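Local coordinates for protein dehalogenase-like hydrolase (Ralstonia solanacearum, PDB 3UMB) that probably catalyses the hydrolytic dehalogenation of small (S)-2-haloalkanoic acids to (R)-2-hydroxyalkanoic acids, as a dimeric member of the haloacid dehalogenase (HAD) superfamily, at residues 41-44 with 45-49; 61-64 with 65-68; 154-158 with 159-163. One frame throughout, in Å; residues are numbered along the deposited sequence.

In the fold
All three contacts meet around helix 33-54. Contacts 1 and 2, centres about 10 Å apart, lie on the consecutive helices 33-54 and 64-78 of the helical cap and are joined by a hydrogen bond of 2.6 Å from Q44 NE2 to T68 OG1. Contact 3, with its centre about 16 Å from each of the others, belongs to the core domain. Y154 bridges the domains: its OH hydrogen-bonds K62 O at 2.5 Å, and its CG lies 3.5 Å from T48 CB. The magnesium ion of contact 1 sits at the dimer interface, whereas K155 of contact 3 probably marks the active site, near D10.

Contact 1 (41-44 with 45-49); sequences RDRQ and IDYTR. With MG (magnesium ion), chain H.
R43 reaches along helix 33-54 to D46 and Y47. Its CB lies over one face of the Y47 ring. At CG the chain bends (chi2 -62°), which sets CD 3.6 Å from D46 OD2 and 4.0 Å from Y47 CE1. Beyond NE, NH2 makes a salt bridge of 3.3 Å with D42 OD2, in the plane of the R43 guanidinium, while NH1 pairs with E206 of the second subunit. Y47 OH hydrogen-bonds the same glutamate. The helix belongs to the cap that L-2-haloacid dehalogenases add to the HAD core, and i to i+4 bonds such as D46 N to D42 O, 2.8 Å, bring D42 and D46 onto one face. Their OD2 atoms stand only 3.0 Å apart, carboxylate planes 79° to each other. R43 and the magnesium ion probably offset this repulsion. The ion is bound by D42 OD1 at 2.3 Å, by two waters and by D42 of the second subunit; D46 completes the site, its OD1 a longer 3.0 Å from the ion. I45 CG1 sits under the centre of the R41 guanidinium, whose NH1 donates to Q44 OE1 at 2.8 Å; Q44 NE2 in turn hydrogen-bonds T68 OG1 and Y95 OH.

Contact 2 (61-64 with 65-68); sequences YKPF and WDVT
K62 and P63 arrive in extended conformation, and at F64 the backbone turns into helix 64-78, with P63 at the N-cap. This is the start of the second long helix of the cap domain. The first full helical bond runs from V67 N to P63 O, 3.0 Å long and nearly straight at 164°. One residue on, F64 O receives T68 N only weakly, at a bent 130°, but T68 OG1 adds a second bond of 2.7 Å to the same oxygen. Threonine suits this position because its short hydroxyl can fold back onto the preceding turn: OG1 stands anti to the carbonyl carbon (chi1 -68°). The same OG1 lies over the centre of one face of the F64 ring and accepts a hydrogen bond from Q44 NE2 of helix 33-54. F64 itself is buried, its ring also packing on M128.

D66 occupies the first turn, where a carboxylate would probably be stabilised by the positive end of the helix. Its OD2 rests against the proline ring, 3.2 Å from P63 CG, while OD1 lies in plane at the edge of the W65 indole. K62, long and flexible, crosses D66 at about a right angle and carries its NZ past it to salt bridges with D70 and with D209 of the second subunit; on the way its CE packs 3.6 Å from D66 CB. Branched V67 packs on the loop that leads into the helix, its CG2 touching K62 CB at 4.0 Å and sitting 3.4 Å from K62 O.

Contact 3 (154-158 with 159-163); sequences YKTAP and AAYAL
The Y161 ring is approached obliquely by K155 CG and T156 O. T156 O comes within 3.3 Å of Y161 CE2, and K155 CG is 4.1 Å from Y161 CE1. The other flat group, the ring of Y154, meets that of Y61, with the planes at about 30°. Segment 154-158 lies in the loop after strand 144-147 of the Rossmann-like HAD core, and K155 is placed like the motif III lysine of the superfamily: NZ forms a salt bridge with D184 and a long, weak ion pair with D10. Y161 OH also hydrogen-bonds D184, which therefore ties the two side chains together at their far ends while the lysine chain crosses the tyrosine at about a right angle. The K155-T156 peptide is cis. T156 lies alongside Y161, pointing the same way; its OG1 goes to I50 O of the second subunit, leaving the methyl CG2 to touch Y161 OH at 3.3 Å.

Helix 158-161 then begins, with A157 at its N-cap. P158 suits the first turn, where no backbone N-H is needed for a helical bond. A157 O accepts A160 N at 2.9 Å, and Y161 N only weakly at 3.4 Å. The small A160 suits this place: its CB lies against the incoming chain, 3.9 Å from K155 N. One residue further along, A162 N bonds P158 O at 2.8 Å.

Contact 1 (41-44 with 45-49)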
loop_
_atom_site.group_PDB
_atom_site.type_symbol
_atom_site.label_atom_id
_atom_site.label_comp_id
_atom_site.label_asym_id
_atom_site.label_seq_id
_atom_site.Cartn_x
_atom_site.Cartn_y
_atom_site.Cartn_z
ATOM N N ARG A 41 -3.773 -10.989 1.163
ATOM C CA ARG A 41 -3.063 -10.178 2.156
ATOM C C ARG A 41 -2.586 -8.858 1.537
ATOM O O ARG A 41 -2.785 -7.794 2.121
ATOM C CB ARG A 41 -1.903 -10.971 2.764
ATOM C CG ARG A 41 -1.041 -10.232 3.816
ATOM C CD ARG A 41 -1.854 -9.721 5.055
ATOM N NE ARG A 41 -0.987 -8.978 5.985
ATOM C CZ ARG A 41 -1.427 -8.171 6.964
ATOM N NH1 ARG A 41 -2.740 -7.982 7.170
ATOM N NH2 ARG A 41 -0.553 -7.527 7.740
ATOM N N ASP A 42 -1.997 -8.931 0.346
ATOM C CA ASP A 42 -1.619 -7.738 -0.405
ATOM C C ASP A 42 -2.781 -6.765 -0.518
ATOM O O ASP A 42 -2.662 -5.607 -0.139
ATOM C CB ASP A 42 -1.163 -8.088 -1.823
ATOM C CG ASP A 42 -0.624 -6.858 -2.616
ATOM O OD1 ASP A 42 0.466 -6.327 -2.235
ATOM O OD2 ASP A 42 -1.281 -6.442 -3.627
ATOM N N ARG A 43 -3.894 -7.214 -1.071
ATOM C CA ARG A 43 -5.020 -6.282 -1.303
ATOM C C ARG A 43 -5.678 -5.845 -0.006
ATOM O O ARG A 43 -6.142 -4.720 0.097
ATOM C CB ARG A 43 -6.038 -6.808 -2.334
ATOM C CG ARG A 43 -5.454 -6.794 -3.758
ATOM C CD ARG A 43 -5.114 -5.365 -4.174
ATOM N NE ARG A 43 -5.306 -5.125 -5.602
ATOM C CZ ARG A 43 -4.363 -5.313 -6.543
ATOM N NH1 ARG A 43 -4.609 -5.025 -7.824
ATOM N NH2 ARG A 43 -3.158 -5.797 -6.240
ATOM N N GLN A 44 -5.644 -6.705 1.018
ATOM C CA GLN A 44 -6.227 -6.318 2.306
ATOM C C GLN A 44 -5.519 -5.076 2.848
ATOM O O GLN A 44 -6.137 -4.083 3.181
ATOM C CB GLN A 44 -6.204 -7.498 3.280
ATOM C CG GLN A 44 -6.580 -7.189 4.696
ATOM C CD GLN A 44 -6.180 -8.307 5.648
ATOM O OE1 GLN A 44 -5.018 -8.705 5.670
ATOM N NE2 GLN A 44 -7.163 -8.864 6.390
ATOM N N ILE A 45 -4.206 -5.130 2.848
ATOM C CA ILE A 45 -3.409 -4.038 3.288
ATOM C C ILE A 45 -3.461 -2.869 2.304
ATOM O O ILE A 45 -3.632 -1.758 2.712
ATOM C CB ILE A 45 -2.020 -4.538 3.634
ATOM C CG1 ILE A 45 -2.109 -5.378 4.901
ATOM C CG2 ILE A 45 -1.054 -3.382 3.903
ATOM C CD1 ILE A 45 -2.633 -4.557 6.156
ATOM N N ASP A 46 -3.362 -3.121 1.012
ATOM C CA ASP A 46 -3.458 -2.060 0.049
ATOM C C ASP A 46 -4.722 -1.253 0.287
ATOM O O ASP A 46 -4.672 -0.026 0.247
ATOM C CB ASP A 46 -3.516 -2.618 -1.359
ATOM C CG ASP A 46 -2.182 -3.108 -1.843
ATOM O OD1 ASP A 46 -1.190 -2.926 -1.080
ATOM O OD2 ASP A 46 -2.167 -3.691 -2.969
ATOM N N TYR A 47 -5.858 -1.944 0.507
ATOM C CA TYR A 47 -7.145 -1.282 0.665
ATOM C C TYR A 47 -7.223 -0.445 1.925
ATOM O O TYR A 47 -7.802 0.622 1.889
ATOM C CB TYR A 47 -8.322 -2.265 0.586
ATOM C CG TYR A 47 -8.602 -2.871 -0.801
ATOM C CD1 TYR A 47 -7.957 -2.405 -1.974
ATOM C CD2 TYR A 47 -9.550 -3.869 -0.963
ATOM C CE1 TYR A 47 -8.224 -2.982 -3.256
ATOM C CE2 TYR A 47 -9.825 -4.446 -2.244
ATOM C CZ TYR A 47 -9.172 -3.984 -3.369
ATOM O OH TYR A 47 -9.474 -4.534 -4.598
ATOM N N THR A 48 -6.616 -0.875 3.026
ATOM C CA THR A 48 -6.629 -0.031 4.252
ATOM C C THR A 48 -5.852 1.274 4.010
ATOM O O THR A 48 -6.281 2.325 4.421
ATOM C CB THR A 48 -6.004 -0.746 5.446
ATOM O OG1 THR A 48 -4.642 -1.024 5.173
ATOM C CG2 THR A 48 -6.744 -2.052 5.786
ATOM N N ARG A 49 -4.704 1.186 3.342
ATOM C CA ARG A 49 -3.929 2.363 3.014
ATOM C C ARG A 49 -4.581 3.280 1.992
ATOM O O ARG A 49 -4.587 4.474 2.163
ATOM C CB ARG A 49 -2.592 1.954 2.474
ATOM C CG ARG A 49 -1.750 1.250 3.509
ATOM C CD ARG A 49 -0.568 0.653 2.860
ATOM N NE ARG A 49 0.320 0.025 3.818
ATOM C CZ ARG A 49 1.342 -0.750 3.473
ATOM N NH1 ARG A 49 1.604 -1.026 2.174
ATOM N NH2 ARG A 49 2.094 -1.281 4.421
HETATM MG MG MG H . 1.277 -4.173 -2.133
HETATM O O HOH W 1 0.489 -4.696 -4.304
HETATM O O HOH W 2 2.694 -5.703 -1.015
#

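Contact 2 (61-64 with 65-68)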
loop_
_atom_site.group_PDB
_atom_site.type_symbol
_atom_site.label_atom_id
_atom_site.label_comp_id
_atom_site.label_asym_id
_atom_site.label_seq_id
_atom_site.Cartn_x
_atom_site.Cartn_y
_atom_site.Cartn_z
ATOM N N TYR A 61 -13.316 5.288 5.554
ATOM C CA TYR A 61 -13.090 4.202 6.458
ATOM C C TYR A 61 -14.144 3.113 6.269
ATOM O O TYR A 61 -15.285 3.373 6.004
ATOM C CB TYR A 61 -13.105 4.689 7.921
ATOM C CG TYR A 61 -12.951 3.556 8.921
ATOM C CD1 TYR A 61 -11.704 2.994 9.178
ATOM C CD2 TYR A 61 -14.067 3.002 9.574
ATOM C CE1 TYR A 61 -11.562 1.943 10.029
ATOM C CE2 TYR A 61 -13.920 1.942 10.497
ATOM C CZ TYR A 61 -12.683 1.408 10.700
ATOM O OH TYR A 61 -12.519 0.345 11.581
ATOM N N LYS A 62 -13.724 1.880 6.476
ATOM C CA LYS A 62 -14.599 0.746 6.555
ATOM C C LYS A 62 -13.894 -0.247 7.464
ATOM O O LYS A 62 -12.652 -0.357 7.404
ATOM C CB LYS A 62 -14.766 0.193 5.151
ATOM C CG LYS A 62 -15.631 -1.006 4.976
ATOM C CD LYS A 62 -15.543 -1.442 3.458
ATOM C CE LYS A 62 -16.685 -2.351 2.993
ATOM N NZ LYS A 62 -17.042 -2.117 1.559
ATOM N N PRO A 63 -14.661 -0.968 8.313
ATOM C CA PRO A 63 -13.971 -1.827 9.295
ATOM C C PRO A 63 -13.201 -2.940 8.622
ATOM O O PRO A 63 -13.568 -3.359 7.533
ATOM C CB PRO A 63 -15.099 -2.390 10.209
ATOM C CG PRO A 63 -16.365 -1.682 9.819
ATOM C CD PRO A 63 -16.133 -0.949 8.475
ATOM N N PHE A 64 -12.155 -3.395 9.295
ATOM C CA PHE A 64 -11.151 -4.282 8.758
ATOM C C PHE A 64 -11.749 -5.577 8.237
ATOM O O PHE A 64 -11.185 -6.199 7.316
ATOM C CB PHE A 64 -10.146 -4.596 9.846
ATOM C CG PHE A 64 -8.843 -5.225 9.366
ATOM C CD1 PHE A 64 -8.088 -4.652 8.330
ATOM C CD2 PHE A 64 -8.349 -6.368 9.956
ATOM C CE1 PHE A 64 -6.895 -5.193 7.938
ATOM C CE2 PHE A 64 -7.127 -6.954 9.517
ATOM C CZ PHE A 64 -6.404 -6.338 8.537
ATOM N N TRP A 65 -12.868 -5.972 8.839
ATOM C CA TRP A 65 -13.564 -7.189 8.504
ATOM C C TRP A 65 -14.086 -7.078 7.122
ATOM O O TRP A 65 -13.841 -7.940 6.281
ATOM C CB TRP A 65 -14.760 -7.413 9.443
ATOM C CG TRP A 65 -15.607 -8.620 9.038
ATOM C CD1 TRP A 65 -16.741 -8.616 8.258
ATOM C CD2 TRP A 65 -15.375 -9.983 9.393
ATOM N NE1 TRP A 65 -17.218 -9.898 8.106
ATOM C CE2 TRP A 65 -16.394 -10.752 8.801
ATOM C CE3 TRP A 65 -14.414 -10.627 10.175
ATOM C CZ2 TRP A 65 -16.471 -12.132 8.963
ATOM C CZ3 TRP A 65 -14.475 -11.994 10.318
ATOM C CH2 TRP A 65 -15.516 -12.734 9.734
ATOM N N ASP A 66 -14.811 -6.004 6.901
ATOM C CA ASP A 66 -15.428 -5.762 5.612
ATOM C C ASP A 66 -14.371 -5.485 4.531
ATOM O O ASP A 66 -14.568 -5.851 3.352
ATOM C CB ASP A 66 -16.450 -4.621 5.725
ATOM C CG ASP A 66 -17.406 -4.794 6.948
ATOM O OD1 ASP A 66 -18.373 -5.576 6.884
ATOM O OD2 ASP A 66 -17.174 -4.168 7.981
ATOM N N VAL A 67 -13.268 -4.822 4.913
ATOM C CA VAL A 67 -12.137 -4.653 4.003
ATOM C C VAL A 67 -11.546 -6.016 3.649
ATOM O O VAL A 67 -11.054 -6.197 2.539
ATOM C CB VAL A 67 -11.012 -3.693 4.556
ATOM C CG1 VAL A 67 -9.738 -3.759 3.663
ATOM C CG2 VAL A 67 -11.563 -2.201 4.721
ATOM N N THR A 68 -11.571 -6.968 4.599
ATOM C CA THR A 68 -10.956 -8.281 4.384
ATOM C C THR A 68 -11.848 -9.086 3.388
ATOM O O THR A 68 -11.373 -9.813 2.556
ATOM C CB THR A 68 -10.677 -9.001 5.719
ATOM O OG1 THR A 68 -9.654 -8.305 6.434
ATOM C CG2 THR A 68 -10.231 -10.445 5.514
#

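Contact 3 (154-158 with 159-163)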
loop_
_atom_site.group_PDB
_atom_site.type_symbol
_atom_site.label_atom_id
_atom_site.label_comp_id
_atom_site.label_asym_id
_atom_site.label_seq_id
_atom_site.Cartn_x
_atom_site.Cartn_y
_atom_site.Cartn_z
ATOM N N TYR A 154 -6.373 3.716 9.519
ATOM C CA TYR A 154 -5.470 2.571 9.640
ATOM C C TYR A 154 -4.044 3.032 9.820
ATOM O O TYR A 154 -3.664 4.114 9.390
ATOM C CB TYR A 154 -5.589 1.709 8.397
ATOM C CG TYR A 154 -6.865 0.938 8.353
ATOM C CD1 TYR A 154 -7.889 1.323 7.543
ATOM C CD2 TYR A 154 -7.049 -0.198 9.153
ATOM C CE1 TYR A 154 -9.098 0.619 7.518
ATOM C CE2 TYR A 154 -8.275 -0.900 9.164
ATOM C CZ TYR A 154 -9.277 -0.515 8.303
ATOM O OH TYR A 154 -10.487 -1.220 8.248
ATOM N N LYS A 155 -3.228 2.206 10.449
ATOM C CA LYS A 155 -1.785 2.384 10.389
ATOM C C LYS A 155 -1.414 2.527 8.944
ATOM O O LYS A 155 -1.990 1.823 8.097
ATOM C CB LYS A 155 -1.039 1.164 10.926
ATOM C CG LYS A 155 -1.330 0.833 12.394
ATOM C CD LYS A 155 -1.128 -0.668 12.609
ATOM C CE LYS A 155 -0.827 -1.065 14.041
ATOM N NZ LYS A 155 -0.701 -2.598 14.120
ATOM N N THR A 156 -0.433 3.369 8.629
ATOM C CA THR A 156 0.481 4.016 9.595
ATOM C C THR A 156 0.049 5.395 10.132
ATOM O O THR A 156 0.888 6.162 10.589
ATOM C CB THR A 156 1.825 4.203 8.931
ATOM O OG1 THR A 156 1.598 4.683 7.611
ATOM C CG2 THR A 156 2.586 2.848 8.802
ATOM N N ALA A 157 -1.244 5.710 10.046
ATOM C CA ALA A 157 -1.789 6.988 10.438
ATOM C C ALA A 157 -1.458 7.341 11.887
ATOM O O ALA A 157 -1.640 6.490 12.748
ATOM C CB ALA A 157 -3.364 6.930 10.240
ATOM N N PRO A 158 -0.976 8.583 12.166
ATOM C CA PRO A 158 -0.629 8.945 13.566
ATOM C C PRO A 158 -1.749 8.654 14.586
ATOM O O PRO A 158 -1.467 8.249 15.701
ATOM C CB PRO A 158 -0.372 10.451 13.511
ATOM C CG PRO A 158 0.135 10.709 12.115
ATOM C CD PRO A 158 -0.451 9.584 11.209
ATOM N N ALA A 159 -3.003 8.849 14.163
ATOM C CA ALA A 159 -4.142 8.733 15.076
ATOM C C ALA A 159 -4.262 7.277 15.543
ATOM O O ALA A 159 -4.787 7.038 16.634
ATOM C CB ALA A 159 -5.459 9.188 14.404
ATOM N N ALA A 160 -3.831 6.329 14.700
ATOM C CA ALA A 160 -3.845 4.885 15.056
ATOM C C ALA A 160 -2.769 4.588 16.070
ATOM O O ALA A 160 -3.046 3.975 17.080
ATOM C CB ALA A 160 -3.657 3.989 13.843
ATOM N N TYR A 161 -1.542 5.023 15.806
ATOM C CA TYR A 161 -0.440 4.824 16.759
ATOM C C TYR A 161 -0.766 5.524 18.099
ATOM O O TYR A 161 -0.591 4.939 19.191
ATOM C CB TYR A 161 0.908 5.280 16.179
ATOM C CG TYR A 161 1.435 4.374 15.060
ATOM C CD1 TYR A 161 1.643 2.989 15.276
ATOM C CD2 TYR A 161 1.746 4.890 13.817
ATOM C CE1 TYR A 161 2.102 2.131 14.244
ATOM C CE2 TYR A 161 2.221 4.044 12.768
ATOM C CZ TYR A 161 2.394 2.666 12.995
ATOM O OH TYR A 161 2.872 1.867 11.970
ATOM N N ALA A 162 -1.349 6.718 18.012
ATOM C CA ALA A 162 -1.629 7.482 19.201
ATOM C C ALA A 162 -2.541 6.783 20.176
ATOM O O ALA A 162 -2.547 7.170 21.330
ATOM C CB ALA A 162 -2.179 8.863 18.889
ATOM N N LEU A 163 -3.304 5.793 19.743
ATOM C CA LEU A 163 -4.203 5.114 20.664
ATOM C C LEU A 163 -3.453 4.507 21.878
ATOM O O LEU A 163 -4.006 4.454 22.971
ATOM C CB LEU A 163 -5.101 4.045 19.962
ATOM C CG LEU A 163 -6.214 4.505 18.999
ATOM C CD1 LEU A 163 -6.723 3.364 18.097
ATOM C CD2 LEU A 163 -7.361 5.146 19.733
#